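Local atomic coordinates of sulfonate ABC transporter, periplasmic sulfonate-binding protein SsuA (Methylobacillus flagellatus, PDB entry 3UIF), a protein that probably serves as the periplasmic binding protein of an ABC importer, capturing sulfonates or related sulfur compounds for uptake. Residues K120-F134 / S164-S176. Residues are numbered along the deposited sequence; the frame is centred on the assembly and turned at random.
Sequences KKIALHRGRPWELAF and SGTVDGFFSLFDS. With SO4 (sulfate ion), chain B.
V167 sets its CB against the carbonyl oxygen of K121 at 3.6 Å and turns CG1 to the methyl of A123. D168 then grips K121 twice. Its backbone N donates to K121 O, and its OD2 takes the K121 N-H at 3.2 Å through the anti lone pair. CG of D168 lies beside its own backbone N (chi1 -51°), which brings the carboxylate to the K121 N-H. K120 CB and CD also touch it. G169 N adds a weak bond to K121 O. G169 O accepts from A123 N at 2.8 Å. Strands 121-124 and 169-172 are parallel neighbours. They sit inside a five-stranded mixed sheet, between strands 149-151 and 102-106. The sheet belongs to one of the two lobes of a type 2 periplasmic binding protein fold. F170 brings CD1 to the A123 methyl at 3.7 Å, on the side of the sheet where V167 CG1 also meets it. F171 N reaches A123 O at 2.9 Å, nearly in line with the carbonyl. On the other side of the sheet, F171 has CG roughly anti to its backbone N (chi1 -156°), and the ring packs against helix 130-140. F134 lays its CB over the face of that ring and points an edge at it, with planes at 62°. W130 O comes to the ring edge at CE2. F171 O receives a hydrogen bond from a water that also accepts from H125 N and W130 NE1, joining F171 to H125 and W130. L173 places CG over one face of the W130 six-membered ring, and L173 CD2 lies 3.7 Å from W130 CE3. R128 CB lies over the opposite face. A sulfate ion, probably from the crystallisation liquor, sits at the indole edge. R128 NE donates to sulfate O2 at 2.7 Å. H125 ND1 lies near sulfate O3, at a separation too short to trust in detail.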
ATOM      1  N   LYS A 120      28.322   4.660  -4.290  1.00 66.08           N
ATOM      2  CA  LYS A 120      27.928   3.827  -5.431  1.00 65.08           C
ATOM      3  C   LYS A 120      26.633   4.295  -6.090  1.00 63.54           C
ATOM      4  O   LYS A 120      25.936   5.164  -5.561  1.00 63.36           O
ATOM      5  CB  LYS A 120      27.784   2.362  -5.000  1.00 63.57           C
ATOM      6  CG  LYS A 120      29.030   1.750  -4.381  1.00 64.73           C
ATOM      7  CD  LYS A 120      29.983   1.193  -5.420  1.00 65.65           C
ATOM      8  CE  LYS A 120      31.194   0.556  -4.757  1.00 67.05           C
ATOM      9  NZ  LYS A 120      32.185   0.143  -5.785  1.00 69.09           N
ATOM     10  N   LYS A 121      26.339   3.716  -7.257  1.00 63.54           N
ATOM     11  CA  LYS A 121      25.082   3.941  -7.997  1.00 62.20           C
ATOM     12  C   LYS A 121      23.946   3.030  -7.512  1.00 58.54           C
ATOM     13  O   LYS A 121      24.055   1.806  -7.577  1.00 57.20           O
ATOM     14  CB  LYS A 121      25.303   3.725  -9.500  1.00 61.66           C
ATOM     15  CG  LYS A 121      25.660   4.983 -10.286  1.00 65.08           C
ATOM     16  CD  LYS A 121      26.259   4.660 -11.655  1.00 67.02           C
ATOM     17  CE  LYS A 121      27.781   4.564 -11.613  1.00 69.81           C
ATOM     18  NZ  LYS A 121      28.348   3.801 -12.766  1.00 71.81           N
ATOM     19  N   ILE A 122      22.867   3.634  -7.017  1.00 57.37           N
ATOM     20  CA  ILE A 122      21.662   2.883  -6.653  1.00 54.52           C
ATOM     21  C   ILE A 122      20.447   3.371  -7.451  1.00 54.84           C
ATOM     22  O   ILE A 122      20.065   4.550  -7.376  1.00 54.99           O
ATOM     23  CB  ILE A 122      21.380   2.878  -5.125  1.00 54.22           C
ATOM     24  CG1 ILE A 122      22.584   2.319  -4.353  1.00 55.00           C
ATOM     25  CG2 ILE A 122      20.143   2.045  -4.801  1.00 52.50           C
ATOM     26  CD1 ILE A 122      22.634   2.721  -2.898  1.00 55.71           C
ATOM     27  N   ALA A 123      19.870   2.440  -8.216  1.00 54.06           N
ATOM     28  CA  ALA A 123      18.654   2.661  -8.995  1.00 53.24           C
ATOM     29  C   ALA A 123      17.442   2.686  -8.070  1.00 51.64           C
ATOM     30  O   ALA A 123      17.159   1.707  -7.370  1.00 49.93           O
ATOM     31  CB  ALA A 123      18.500   1.575 -10.057  1.00 52.67           C
ATOM     32  N   LEU A 124      16.744   3.817  -8.047  1.00 51.80           N
ATOM     33  CA  LEU A 124      15.570   3.972  -7.190  1.00 50.11           C
ATOM     34  C   LEU A 124      14.540   4.878  -7.842  1.00 50.66           C
ATOM     35  O   LEU A 124      14.868   5.983  -8.284  1.00 52.06           O
ATOM     36  CB  LEU A 124      15.975   4.542  -5.829  1.00 50.39           C
ATOM     37  CG  LEU A 124      14.894   5.175  -4.941  1.00 49.69           C
ATOM     38  CD1 LEU A 124      13.952   4.139  -4.329  1.00 47.69           C
ATOM     39  CD2 LEU A 124      15.541   6.035  -3.859  1.00 50.37           C
ATOM     40  N   HIS A 125      13.290   4.422  -7.892  1.00 49.35           N
ATOM     41  CA  HIS A 125      12.247   5.252  -8.480  1.00 49.53           C
ATOM     42  C   HIS A 125      11.787   6.340  -7.552  1.00 49.62           C
ATOM     43  O   HIS A 125      10.909   6.131  -6.719  1.00 48.39           O
ATOM     44  CB  HIS A 125      11.068   4.426  -8.976  1.00 48.79           C
ATOM     45  CG  HIS A 125      10.264   5.124 -10.047  1.00 49.60           C
ATOM     46  ND1 HIS A 125       9.009   4.760 -10.372  1.00 49.66           N
ATOM     47  CD2 HIS A 125      10.581   6.212 -10.859  1.00 51.02           C
ATOM     48  CE1 HIS A 125       8.553   5.566 -11.345  1.00 50.81           C
ATOM     49  NE2 HIS A 125       9.517   6.451 -11.643  1.00 51.45           N
ATOM     50  N   ARG A 126      12.372   7.520  -7.718  1.00 51.67           N
ATOM     51  CA  ARG A 126      12.114   8.653  -6.822  1.00 51.77           C
ATOM     52  C   ARG A 126      10.665   9.137  -6.812  1.00 51.10           C
ATOM     53  O   ARG A 126       9.979   9.091  -7.833  1.00 51.69           O
ATOM     54  CB  ARG A 126      13.079   9.787  -7.122  1.00 53.49           C
ATOM     55  CG  ARG A 126      14.513   9.312  -6.973  1.00 54.48           C
ATOM     56  CD  ARG A 126      15.481  10.467  -6.902  1.00 61.09           C
ATOM     57  NE  ARG A 126      15.570  11.007  -5.556  1.00 61.44           N
ATOM     58  CZ  ARG A 126      16.505  11.866  -5.172  1.00 64.54           C
ATOM     59  NH1 ARG A 126      17.434  12.277  -6.035  1.00 65.08           N
ATOM     60  NH2 ARG A 126      16.516  12.306  -3.921  1.00 66.00           N
ATOM     61  N   GLY A 127      10.194   9.566  -5.643  1.00 50.38           N
ATOM     62  CA  GLY A 127       8.814   9.999  -5.497  1.00 50.41           C
ATOM     63  C   GLY A 127       7.823   8.864  -5.312  1.00 48.60           C
ATOM     64  O   GLY A 127       6.607   9.100  -5.293  1.00 47.75           O
ATOM     65  N   ARG A 128       8.331   7.634  -5.176  1.00 47.16           N
ATOM     66  CA  ARG A 128       7.481   6.468  -4.888  1.00 45.61           C
ATOM     67  C   ARG A 128       7.449   6.103  -3.414  1.00 44.43           C
ATOM     68  O   ARG A 128       8.429   6.339  -2.702  1.00 45.06           O
ATOM     69  CB  ARG A 128       7.914   5.266  -5.712  1.00 45.13           C
ATOM     70  CG  ARG A 128       7.508   5.404  -7.173  1.00 45.85           C
ATOM     71  CD  ARG A 128       5.994   5.397  -7.325  1.00 46.00           C
ATOM     72  NE  ARG A 128       5.649   5.344  -8.732  1.00 53.82           N
ATOM     73  CZ  ARG A 128       5.161   6.362  -9.433  1.00 54.03           C
ATOM     74  NH1 ARG A 128       4.902   7.534  -8.843  1.00 49.11           N
ATOM     75  NH2 ARG A 128       4.911   6.202 -10.733  1.00 55.47           N
ATOM     76  N   PRO A 129       6.324   5.509  -2.947  1.00 43.33           N
ATOM     77  CA  PRO A 129       6.215   5.226  -1.513  1.00 42.68           C
ATOM     78  C   PRO A 129       7.454   4.535  -0.949  1.00 42.70           C
ATOM     79  O   PRO A 129       7.921   4.910   0.120  1.00 43.12           O
ATOM     80  CB  PRO A 129       4.986   4.335  -1.418  1.00 41.20           C
ATOM     81  CG  PRO A 129       4.163   4.700  -2.610  1.00 42.68           C
ATOM     82  CD  PRO A 129       5.131   5.055  -3.693  1.00 43.03           C
ATOM     83  N   TRP A 130       8.032   3.588  -1.676  1.00 42.40           N
ATOM     84  CA  TRP A 130       9.167   2.860  -1.126  1.00 42.68           C
ATOM     85  C   TRP A 130      10.403   3.694  -0.913  1.00 43.92           C
ATOM     86  O   TRP A 130      11.371   3.223  -0.304  1.00 44.06           O
ATOM     87  CB  TRP A 130       9.482   1.604  -1.922  1.00 41.97           C
ATOM     88  CG  TRP A 130       9.623   1.801  -3.398  1.00 42.71           C
ATOM     89  CD1 TRP A 130      10.793   1.984  -4.121  1.00 43.79           C
ATOM     90  CD2 TRP A 130       8.553   1.798  -4.395  1.00 42.58           C
ATOM     91  NE1 TRP A 130      10.528   2.096  -5.460  1.00 44.22           N
ATOM     92  CE2 TRP A 130       9.204   1.992  -5.693  1.00 43.59           C
ATOM     93  CE3 TRP A 130       7.168   1.657  -4.347  1.00 41.56           C
ATOM     94  CZ2 TRP A 130       8.478   2.047  -6.877  1.00 43.93           C
ATOM     95  CZ3 TRP A 130       6.449   1.707  -5.550  1.00 41.97           C
ATOM     96  CH2 TRP A 130       7.086   1.907  -6.781  1.00 43.27           C
ATOM     97  N   GLU A 131      10.390   4.934  -1.401  1.00 44.86           N
ATOM     98  CA  GLU A 131      11.502   5.860  -1.161  1.00 46.28           C
ATOM     99  C   GLU A 131      11.602   6.190   0.330  1.00 46.47           C
ATOM    100  O   GLU A 131      12.690   6.410   0.858  1.00 47.50           O
ATOM    101  CB  GLU A 131      11.361   7.139  -1.988  1.00 47.64           C
ATOM    102  CG  GLU A 131      12.594   8.036  -1.903  1.00 49.31           C
ATOM    103  CD  GLU A 131      12.484   9.331  -2.697  1.00 52.25           C
ATOM    104  OE1 GLU A 131      11.406   9.973  -2.698  1.00 50.95           O
ATOM    105  OE2 GLU A 131      13.499   9.720  -3.317  1.00 55.17           O
ATOM    106  N   LEU A 132      10.455   6.195   1.001  1.00 45.73           N
ATOM    107  CA  LEU A 132      10.395   6.397   2.443  1.00 45.98           C
ATOM    108  C   LEU A 132      11.159   5.304   3.204  1.00 45.61           C
ATOM    109  O   LEU A 132      11.959   5.602   4.089  1.00 46.63           O
ATOM    110  CB  LEU A 132       8.938   6.484   2.901  1.00 44.91           C
ATOM    111  CG  LEU A 132       8.708   6.525   4.405  1.00 45.10           C
ATOM    112  CD1 LEU A 132       9.394   7.721   5.068  1.00 47.12           C
ATOM    113  CD2 LEU A 132       7.217   6.505   4.696  1.00 43.91           C
ATOM    114  N   ALA A 133      10.917   4.049   2.839  1.00 44.42           N
ATOM    115  CA  ALA A 133      11.662   2.928   3.404  1.00 44.28           C
ATOM    116  C   ALA A 133      13.160   3.066   3.148  1.00 45.51           C
ATOM    117  O   ALA A 133      13.977   2.754   4.011  1.00 46.19           O
ATOM    118  CB  ALA A 133      11.147   1.605   2.864  1.00 42.98           C
ATOM    119  N   PHE A 134      13.519   3.541   1.963  1.00 45.94           N
ATOM    120  CA  PHE A 134      14.913   3.732   1.637  1.00 47.24           C
ATOM    121  C   PHE A 134      15.507   4.810   2.547  1.00 48.83           C
ATOM    122  O   PHE A 134      16.574   4.619   3.158  1.00 49.99           O
ATOM    123  CB  PHE A 134      15.071   4.097   0.165  1.00 47.45           C
ATOM    124  CG  PHE A 134      16.507   4.231  -0.274  1.00 49.15           C
ATOM    125  CD1 PHE A 134      17.316   3.100  -0.431  1.00 48.76           C
ATOM    126  CD2 PHE A 134      17.054   5.487  -0.534  1.00 50.67           C
ATOM    127  CE1 PHE A 134      18.627   3.217  -0.849  1.00 50.40           C
ATOM    128  CE2 PHE A 134      18.374   5.609  -0.951  1.00 52.27           C
ATOM    129  CZ  PHE A 134      19.160   4.474  -1.107  1.00 52.04           C
ATOM    130  N   SER A 164      22.770  -5.595 -15.657  1.00 59.59           N
ATOM    131  CA  SER A 164      23.907  -5.194 -16.493  1.00 62.11           C
ATOM    132  C   SER A 164      25.165  -4.848 -15.715  1.00 62.56           C
ATOM    133  O   SER A 164      26.252  -4.862 -16.275  1.00 64.53           O
ATOM    134  CB  SER A 164      23.535  -3.969 -17.329  1.00 62.92           C
ATOM    135  OG  SER A 164      22.556  -4.297 -18.286  1.00 64.21           O
ATOM    136  N   GLY A 165      25.011  -4.510 -14.439  1.00 60.83           N
ATOM    137  CA  GLY A 165      26.094  -3.896 -13.673  1.00 61.55           C
ATOM    138  C   GLY A 165      26.280  -2.426 -14.025  1.00 62.67           C
ATOM    139  O   GLY A 165      27.370  -1.875 -13.880  1.00 64.33           O
ATOM    140  N   THR A 166      25.209  -1.802 -14.513  1.00 62.06           N
ATOM    141  CA  THR A 166      25.155  -0.363 -14.796  1.00 63.13           C
ATOM    142  C   THR A 166      24.945   0.423 -13.493  1.00 61.78           C
ATOM    143  O   THR A 166      25.401   1.556 -13.360  1.00 63.13           O
ATOM    144  CB  THR A 166      24.076  -0.062 -15.868  1.00 62.86           C
ATOM    145  OG1 THR A 166      24.650  -0.260 -17.171  1.00 65.38           O
ATOM    146  CG2 THR A 166      23.498   1.371 -15.760  1.00 63.11           C
ATOM    147  N   VAL A 167      24.265  -0.197 -12.538  1.00 59.67           N
ATOM    148  CA  VAL A 167      24.207   0.294 -11.159  1.00 58.91           C
ATOM    149  C   VAL A 167      24.791  -0.758 -10.218  1.00 58.09           C
ATOM    150  O   VAL A 167      25.025  -1.897 -10.608  1.00 58.29           O
ATOM    151  CB  VAL A 167      22.767   0.641 -10.706  1.00 56.91           C
ATOM    152  CG1 VAL A 167      22.223   1.820 -11.498  1.00 57.51           C
ATOM    153  CG2 VAL A 167      21.856  -0.573 -10.817  1.00 55.17           C
ATOM    154  N   ASP A 168      25.025  -0.368  -8.977  1.00 57.89           N
ATOM    155  CA  ASP A 168      25.619  -1.265  -8.000  1.00 57.68           C
ATOM    156  C   ASP A 168      24.569  -1.730  -6.976  1.00 55.46           C
ATOM    157  O   ASP A 168      24.815  -2.622  -6.168  1.00 54.84           O
ATOM    158  CB  ASP A 168      26.815  -0.567  -7.355  1.00 58.96           C
ATOM    159  CG  ASP A 168      27.788   0.015  -8.403  1.00 62.53           C
ATOM    160  OD1 ASP A 168      28.421  -0.761  -9.160  1.00 62.57           O
ATOM    161  OD2 ASP A 168      27.920   1.258  -8.484  1.00 64.76           O
ATOM    162  N   GLY A 169      23.385  -1.127  -7.044  1.00 54.28           N
ATOM    163  CA  GLY A 169      22.273  -1.497  -6.183  1.00 52.07           C
ATOM    164  C   GLY A 169      20.941  -1.057  -6.751  1.00 51.14           C
ATOM    165  O   GLY A 169      20.871  -0.137  -7.567  1.00 52.12           O
ATOM    166  N   PHE A 170      19.872  -1.704  -6.301  1.00 49.35           N
ATOM    167  CA  PHE A 170      18.539  -1.439  -6.823  1.00 48.72           C
ATOM    168  C   PHE A 170      17.552  -1.546  -5.678  1.00 47.07           C
ATOM    169  O   PHE A 170      17.469  -2.567  -5.014  1.00 46.16           O
ATOM    170  CB  PHE A 170      18.231  -2.436  -7.962  1.00 48.68           C
ATOM    171  CG  PHE A 170      16.819  -2.388  -8.494  1.00 47.87           C
ATOM    172  CD1 PHE A 170      16.251  -1.196  -8.933  1.00 48.16           C
ATOM    173  CD2 PHE A 170      16.069  -3.556  -8.600  1.00 46.82           C
ATOM    174  CE1 PHE A 170      14.958  -1.171  -9.448  1.00 47.39           C
ATOM    175  CE2 PHE A 170      14.778  -3.532  -9.118  1.00 46.48           C
ATOM    176  CZ  PHE A 170      14.225  -2.341  -9.548  1.00 46.75           C
ATOM    177  N   PHE A 171      16.808  -0.481  -5.440  1.00 46.51           N
ATOM    178  CA  PHE A 171      15.825  -0.498  -4.371  1.00 45.11           C
ATOM    179  C   PHE A 171      14.409  -0.571  -4.929  1.00 44.43           C
ATOM    180  O   PHE A 171      13.994   0.305  -5.695  1.00 45.10           O
ATOM    181  CB  PHE A 171      15.995   0.716  -3.463  1.00 45.94           C
ATOM    182  CG  PHE A 171      15.443   0.507  -2.085  1.00 44.97           C
ATOM    183  CD1 PHE A 171      16.179  -0.189  -1.130  1.00 45.53           C
ATOM    184  CD2 PHE A 171      14.169   0.982  -1.747  1.00 43.88           C
ATOM    185  CE1 PHE A 171      15.661  -0.398   0.138  1.00 44.48           C
ATOM    186  CE2 PHE A 171      13.653   0.781  -0.476  1.00 43.63           C
ATOM    187  CZ  PHE A 171      14.399   0.092   0.468  1.00 43.57           C
ATOM    188  N   SER A 172      13.674  -1.617  -4.554  1.00 42.89           N
ATOM    189  CA  SER A 172      12.342  -1.857  -5.123  1.00 42.80           C
ATOM    190  C   SER A 172      11.475  -2.765  -4.253  1.00 41.01           C
ATOM    191  O   SER A 172      11.839  -3.090  -3.123  1.00 40.79           O
ATOM    192  CB  SER A 172      12.480  -2.469  -6.527  1.00 43.36           C
ATOM    193  OG  SER A 172      11.307  -2.251  -7.308  1.00 42.39           O
ATOM    194  N   LEU A 173      10.335  -3.177  -4.797  1.00 40.88           N
ATOM    195  CA  LEU A 173       9.412  -4.076  -4.109  1.00 39.60           C
ATOM    196  C   LEU A 173       9.675  -5.509  -4.538  1.00 39.95           C
ATOM    197  O   LEU A 173      10.749  -5.814  -5.037  1.00 40.83           O
ATOM    198  CB  LEU A 173       7.971  -3.690  -4.420  1.00 38.93           C
ATOM    199  CG  LEU A 173       7.569  -2.214  -4.261  1.00 38.52           C
ATOM    200  CD1 LEU A 173       6.070  -2.070  -4.503  1.00 36.69           C
ATOM    201  CD2 LEU A 173       7.947  -1.649  -2.901  1.00 39.53           C
ATOM    202  N   PHE A 174       8.681  -6.377  -4.370  1.00 39.52           N
ATOM    203  CA  PHE A 174       8.827  -7.826  -4.621  1.00 39.92           C
ATOM    204  C   PHE A 174       9.248  -8.211  -6.042  1.00 41.12           C
ATOM    205  O   PHE A 174       9.648  -9.350  -6.285  1.00 41.76           O
ATOM    206  CB  PHE A 174       7.568  -8.594  -4.176  1.00 39.73           C
ATOM    207  CG  PHE A 174       6.359  -8.376  -5.061  1.00 39.77           C
ATOM    208  CD1 PHE A 174       5.977  -7.093  -5.476  1.00 39.40           C
ATOM    209  CD2 PHE A 174       5.586  -9.451  -5.463  1.00 40.06           C
ATOM    210  CE1 PHE A 174       4.867  -6.901  -6.289  1.00 39.61           C
ATOM    211  CE2 PHE A 174       4.468  -9.270  -6.267  1.00 40.31           C
ATOM    212  CZ  PHE A 174       4.108  -8.001  -6.686  1.00 40.30           C
ATOM    213  N   ASP A 175       9.175  -7.269  -6.980  1.00 41.35           N
ATOM    214  CA  ASP A 175       9.741  -7.481  -8.324  1.00 42.57           C
ATOM    215  C   ASP A 175      11.229  -7.833  -8.252  1.00 43.39           C
ATOM    216  O   ASP A 175      11.795  -8.408  -9.182  1.00 44.63           O
ATOM    217  CB  ASP A 175       9.517  -6.261  -9.214  1.00 42.91           C
ATOM    218  CG  ASP A 175       9.878  -4.964  -8.519  1.00 42.51           C
ATOM    219  OD1 ASP A 175       9.179  -4.601  -7.543  1.00 41.42           O
ATOM    220  OD2 ASP A 175      10.844  -4.298  -8.954  1.00 42.97           O
ATOM    221  N   SER A 176      11.857  -7.498  -7.135  1.00 42.86           N
ATOM    222  CA  SER A 176      13.246  -7.880  -6.876  1.00 43.77           C
ATOM    223  C   SER A 176      13.522  -9.389  -7.055  1.00 44.49           C
ATOM    224  O   SER A 176      14.592  -9.769  -7.537  1.00 45.91           O
ATOM    225  CB  SER A 176      13.657  -7.438  -5.470  1.00 43.04           C
ATOM    226  OG  SER A 176      13.344  -6.072  -5.252  1.00 42.43           O
TER
HETATM  227  S   SO4 B 501       6.288   2.595 -10.893  1.00 54.44           S
HETATM  228  O1  SO4 B 501       6.009   1.157 -11.184  1.00 53.37           O
HETATM  229  O2  SO4 B 501       5.138   3.101 -10.083  1.00 54.12           O
HETATM  230  O3  SO4 B 501       7.573   2.769 -10.159  1.00 47.62           O
HETATM  231  O4  SO4 B 501       6.478   3.379 -12.145  1.00 49.91           O
HETATM  232  O   HOH W   1      12.495   1.577  -7.572  1.00 43.86           O